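Local coordinates for protein methylmalonyl-CoA carboxyltransferase 12S subunit (Propionibacterium freudenreichii, PDB 1ON3) that transfers the carboxyl group of methylmalonyl-CoA to the biotin of the 1.3S subunit, as the hexameric core of the transcarboxylase complex, at residues A226-A238 against G303-N315. Numbering follows the deposited sequence.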
loop_
_atom_site.group_PDB
_atom_site.type_symbol
_atom_site.label_atom_id
_atom_site.label_comp_id
_atom_site.label_asym_id
_atom_site.label_seq_id
_atom_site.Cartn_x
_atom_site.Cartn_y
_atom_site.Cartn_z
ATOM N N ALA E 226 38.729 24.990 -12.455
ATOM C CA ALA E 226 39.269 24.334 -11.276
ATOM C C ALA E 226 38.223 23.335 -10.755
ATOM O O ALA E 226 38.545 22.184 -10.477
ATOM C CB ALA E 226 39.611 25.369 -10.193
ATOM N N HIS E 227 36.964 23.756 -10.640
ATOM C CA HIS E 227 35.942 22.834 -10.141
ATOM C C HIS E 227 35.741 21.626 -11.055
ATOM O O HIS E 227 35.487 20.512 -10.588
ATOM C CB HIS E 227 34.599 23.550 -9.937
ATOM C CG HIS E 227 34.565 24.418 -8.715
ATOM N ND1 HIS E 227 34.700 23.908 -7.442
ATOM C CD2 HIS E 227 34.484 25.760 -8.576
ATOM C CE1 HIS E 227 34.708 24.901 -6.572
ATOM N NE2 HIS E 227 34.578 26.035 -7.233
ATOM N N MET E 228 35.873 21.837 -12.354
ATOM C CA MET E 228 35.668 20.754 -13.299
ATOM C C MET E 228 36.789 19.722 -13.316
ATOM O O MET E 228 36.544 18.535 -13.123
ATOM C CB MET E 228 35.463 21.310 -14.716
ATOM C CG MET E 228 35.433 20.241 -15.833
ATOM S SD MET E 228 34.097 19.012 -15.705
ATOM C CE MET E 228 32.710 20.012 -16.360
ATOM N N ALA E 229 38.017 20.171 -13.529
ATOM C CA ALA E 229 39.144 19.246 -13.630
ATOM C C ALA E 229 39.756 18.762 -12.325
ATOM O O ALA E 229 40.232 17.628 -12.244
ATOM C CB ALA E 229 40.237 19.873 -14.502
ATOM N N ILE E 230 39.731 19.606 -11.303
ATOM C CA ILE E 230 40.351 19.244 -10.031
ATOM C C ILE E 230 39.435 18.737 -8.924
ATOM O O ILE E 230 39.574 17.595 -8.491
ATOM C CB ILE E 230 41.142 20.445 -9.475
ATOM C CG1 ILE E 230 42.132 20.946 -10.535
ATOM C CG2 ILE E 230 41.865 20.051 -8.198
ATOM C CD1 ILE E 230 42.763 22.300 -10.197
ATOM N N SER E 231 38.513 19.595 -8.471
ATOM C CA SER E 231 37.599 19.287 -7.365
ATOM C C SER E 231 36.494 18.273 -7.661
ATOM O O SER E 231 36.007 17.614 -6.749
ATOM C CB SER E 231 36.953 20.578 -6.855
ATOM O OG SER E 231 36.141 21.161 -7.858
ATOM N N GLY E 232 36.080 18.176 -8.927
ATOM C CA GLY E 232 35.035 17.235 -9.293
ATOM C C GLY E 232 33.634 17.665 -8.861
ATOM O O GLY E 232 32.711 16.840 -8.798
ATOM N N ASN E 233 33.470 18.961 -8.593
ATOM C CA ASN E 233 32.195 19.520 -8.108
ATOM C C ASN E 233 31.133 19.871 -9.149
ATOM O O ASN E 233 29.964 20.016 -8.788
ATOM C CB ASN E 233 32.422 20.824 -7.341
ATOM C CG ASN E 233 33.167 20.647 -6.029
ATOM O OD1 ASN E 233 33.984 21.502 -5.657
ATOM N ND2 ASN E 233 32.878 19.579 -5.312
ATOM N N ILE E 234 31.517 20.051 -10.411
ATOM C CA ILE E 234 30.530 20.485 -11.399
ATOM C C ILE E 234 30.404 19.612 -12.623
ATOM O O ILE E 234 31.271 18.788 -12.912
ATOM C CB ILE E 234 30.783 21.940 -11.850
ATOM C CG1 ILE E 234 32.114 22.030 -12.616
ATOM C CG2 ILE E 234 30.800 22.860 -10.619
ATOM C CD1 ILE E 234 32.363 23.387 -13.265
ATOM N N HIS E 235 29.336 19.835 -13.376
ATOM C CA HIS E 235 29.058 18.982 -14.520
ATOM C C HIS E 235 29.247 19.544 -15.903
ATOM O O HIS E 235 29.463 18.778 -16.846
ATOM C CB HIS E 235 27.643 18.423 -14.371
ATOM C CG HIS E 235 27.399 17.796 -13.034
ATOM N ND1 HIS E 235 27.191 18.542 -11.893
ATOM C CD2 HIS E 235 27.413 16.500 -12.640
ATOM C CE1 HIS E 235 27.087 17.732 -10.854
ATOM N NE2 HIS E 235 27.222 16.487 -11.281
ATOM N N PHE E 236 29.159 20.866 -16.028
ATOM C CA PHE E 236 29.332 21.525 -17.307
ATOM C C PHE E 236 30.010 22.867 -17.140
ATOM O O PHE E 236 29.709 23.605 -16.191
ATOM C CB PHE E 236 27.972 21.773 -18.001
ATOM C CG PHE E 236 27.154 20.525 -18.200
ATOM C CD1 PHE E 236 26.254 20.110 -17.235
ATOM C CD2 PHE E 236 27.330 19.739 -19.335
ATOM C CE1 PHE E 236 25.533 18.915 -17.387
ATOM C CE2 PHE E 236 26.623 18.552 -19.496
ATOM C CZ PHE E 236 25.725 18.140 -18.521
ATOM N N VAL E 237 30.933 23.172 -18.048
ATOM C CA VAL E 237 31.582 24.473 -18.042
ATOM C C VAL E 237 30.974 25.200 -19.220
ATOM O O VAL E 237 30.892 24.643 -20.310
ATOM C CB VAL E 237 33.111 24.399 -18.238
ATOM C CG1 VAL E 237 33.679 25.798 -18.447
ATOM C CG2 VAL E 237 33.754 23.791 -17.017
ATOM N N ALA E 238 30.527 26.434 -18.988
ATOM C CA ALA E 238 29.917 27.251 -20.022
ATOM C C ALA E 238 30.723 28.541 -20.194
ATOM O O ALA E 238 31.168 29.136 -19.216
ATOM C CB ALA E 238 28.486 27.584 -19.632
ATOM N N GLY E 303 24.527 10.637 -33.835
ATOM C CA GLY E 303 25.869 10.838 -33.299
ATOM C C GLY E 303 25.868 11.906 -32.207
ATOM O O GLY E 303 26.924 12.383 -31.769
ATOM N N ASP E 304 24.675 12.265 -31.751
ATOM C CA ASP E 304 24.513 13.306 -30.744
ATOM C C ASP E 304 24.607 12.818 -29.301
ATOM O O ASP E 304 24.012 11.812 -28.927
ATOM C CB ASP E 304 23.163 14.013 -30.959
ATOM C CG ASP E 304 22.936 15.152 -29.992
ATOM O OD1 ASP E 304 22.031 15.044 -29.143
ATOM O OD2 ASP E 304 23.665 16.159 -30.074
ATOM N N TYR E 305 25.374 13.534 -28.492
ATOM C CA TYR E 305 25.488 13.193 -27.083
ATOM C C TYR E 305 25.908 14.429 -26.303
ATOM O O TYR E 305 26.547 15.336 -26.840
ATOM C CB TYR E 305 26.474 12.021 -26.847
ATOM C CG TYR E 305 27.910 12.245 -27.292
ATOM C CD1 TYR E 305 28.326 11.909 -28.582
ATOM C CD2 TYR E 305 28.853 12.805 -26.418
ATOM C CE1 TYR E 305 29.653 12.128 -28.991
ATOM C CE2 TYR E 305 30.172 13.028 -26.818
ATOM C CZ TYR E 305 30.565 12.688 -28.103
ATOM O OH TYR E 305 31.869 12.920 -28.495
ATOM N N LEU E 306 25.498 14.484 -25.046
ATOM C CA LEU E 306 25.854 15.599 -24.179
ATOM C C LEU E 306 26.717 14.990 -23.086
ATOM O O LEU E 306 26.211 14.269 -22.230
ATOM C CB LEU E 306 24.595 16.225 -23.567
ATOM C CG LEU E 306 24.887 17.283 -22.497
ATOM C CD1 LEU E 306 25.571 18.483 -23.138
ATOM C CD2 LEU E 306 23.595 17.694 -21.810
ATOM N N GLU E 307 28.020 15.256 -23.124
ATOM C CA GLU E 307 28.914 14.678 -22.133
ATOM C C GLU E 307 28.810 15.390 -20.783
ATOM O O GLU E 307 28.809 16.617 -20.729
ATOM C CB GLU E 307 30.362 14.724 -22.647
ATOM C CG GLU E 307 31.229 13.621 -22.077
ATOM C CD GLU E 307 32.653 13.611 -22.614
ATOM O OE1 GLU E 307 32.898 14.115 -23.739
ATOM O OE2 GLU E 307 33.535 13.075 -21.906
ATOM N N VAL E 308 28.705 14.602 -19.712
ATOM C CA VAL E 308 28.623 15.110 -18.350
ATOM C C VAL E 308 30.028 14.999 -17.731
ATOM O O VAL E 308 30.702 13.977 -17.900
ATOM C CB VAL E 308 27.604 14.285 -17.525
ATOM C CG1 VAL E 308 27.552 14.785 -16.065
ATOM C CG2 VAL E 308 26.218 14.401 -18.177
ATOM N N LYS E 309 30.460 16.048 -17.027
ATOM C CA LYS E 309 31.796 16.090 -16.413
ATOM C C LYS E 309 32.866 15.736 -17.456
ATOM O O LYS E 309 33.793 14.968 -17.185
ATOM C CB LYS E 309 31.875 15.135 -15.210
ATOM C CG LYS E 309 31.296 15.781 -13.948
ATOM C CD LYS E 309 31.304 14.909 -12.700
ATOM C CE LYS E 309 30.810 15.761 -11.510
ATOM N NZ LYS E 309 30.681 15.025 -10.224
ATOM N N ALA E 310 32.729 16.323 -18.643
ATOM C CA ALA E 310 33.659 16.061 -19.748
ATOM C C ALA E 310 35.121 16.348 -19.444
ATOM O O ALA E 310 36.004 15.721 -20.031
ATOM C CB ALA E 310 33.244 16.847 -20.977
ATOM N N GLY E 311 35.374 17.303 -18.557
ATOM C CA GLY E 311 36.743 17.648 -18.216
ATOM C C GLY E 311 37.276 17.062 -16.925
ATOM O O GLY E 311 38.381 17.403 -16.506
ATOM N N TYR E 312 36.498 16.189 -16.289
ATOM C CA TYR E 312 36.905 15.556 -15.033
ATOM C C TYR E 312 37.078 14.051 -15.245
ATOM O O TYR E 312 36.292 13.441 -15.958
ATOM C CB TYR E 312 35.828 15.771 -13.962
ATOM C CG TYR E 312 36.190 15.247 -12.585
ATOM C CD1 TYR E 312 37.214 15.832 -11.844
ATOM C CD2 TYR E 312 35.496 14.176 -12.017
ATOM C CE1 TYR E 312 37.538 15.370 -10.570
ATOM C CE2 TYR E 312 35.810 13.706 -10.739
ATOM C CZ TYR E 312 36.834 14.315 -10.026
ATOM O OH TYR E 312 37.149 13.888 -8.765
ATOM N N ALA E 313 38.108 13.465 -14.635
ATOM C CA ALA E 313 38.349 12.017 -14.724
ATOM C C ALA E 313 38.030 11.518 -16.123
ATOM O O ALA E 313 37.129 10.683 -16.319
ATOM C CB ALA E 313 37.486 11.284 -13.689
ATOM N N THR E 314 38.791 12.028 -17.089
ATOM C CA THR E 314 38.592 11.717 -18.495
ATOM C C THR E 314 38.933 10.284 -18.882
ATOM O O THR E 314 38.851 9.933 -20.056
ATOM C CB THR E 314 39.376 12.701 -19.386
ATOM O OG1 THR E 314 40.773 12.631 -19.060
ATOM C CG2 THR E 314 38.874 14.131 -19.164
ATOM N N ASN E 315 39.335 9.477 -17.900
ATOM C CA ASN E 315 39.626 8.063 -18.134
ATOM C C ASN E 315 38.292 7.312 -18.202
ATOM O O ASN E 315 38.247 6.120 -18.501
ATOM C CB ASN E 315 40.513 7.482 -17.012
ATOM C CG ASN E 315 40.085 7.918 -15.614
ATOM O OD1 ASN E 315 39.802 9.095 -15.372
ATOM N ND2 ASN E 315 40.063 6.971 -14.679
HETATM O O HOH W 1 40.352 15.347 -13.669
HETATM O O HOH W 2 38.509 15.476 -7.136
HETATM O O HOH W 3 30.687 18.518 -19.296
#
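The carbonyl oxygen of His235 is gripped twice: Lys309 N reaches one of its lone pairs at 2.9 Å, and a water that also donates to Glu307 O and accepts from Ala310 N donates a second hydrogen bond to it. From the same residue the Lys309 chain, extended beyond CG, runs beside the His235 side chain and lays CE over one face of the imidazole, 3.9 Å from its centroid, while Val308 CG1 meets the ring edge. Lys309 NZ donates to Gly232 O (3.1 Å), tilted 29° from the carbonyl plane, and forms a salt bridge with Glu352, whose OE1 also binds His235 NE2; His235 ND1 is hydrogen-bonded to Ile192 N on strand 191-195. This carboxylate of Glu352 probably offsets the buried lysine charge. Tyr312, CG anti to the backbone N (chi1 -176°), swings its ring across the end of helix 224-231, where Gly232 CA sits over one face, 3.5 Å from the centroid. Gly232 has positive phi, and a CB there would strike Tyr312 CZ. A water links the phenol OH to Ile230 O; a leucine in place of Tyr312, lacking hydroxyl and flat ring, would probably leave that water without its second partner and Gly232 CA without its aromatic cover. Met228 sets SD 3.6 Å from Gly311 N, against the turn 309-312. Phe236 CE2 abuts Leu306 CG at 3.7 Å, the two side chains crossing at about a right angle. The contact thus joins strands 236-238 and 305-308, each outermost in its sheet within the chain and inclined at 105°, across the duplicated crotonase-like halves: the carbonyls of Gly232 and His235 are met by Lys309 NZ, Lys309 N and water, rather than by a continuous sheet.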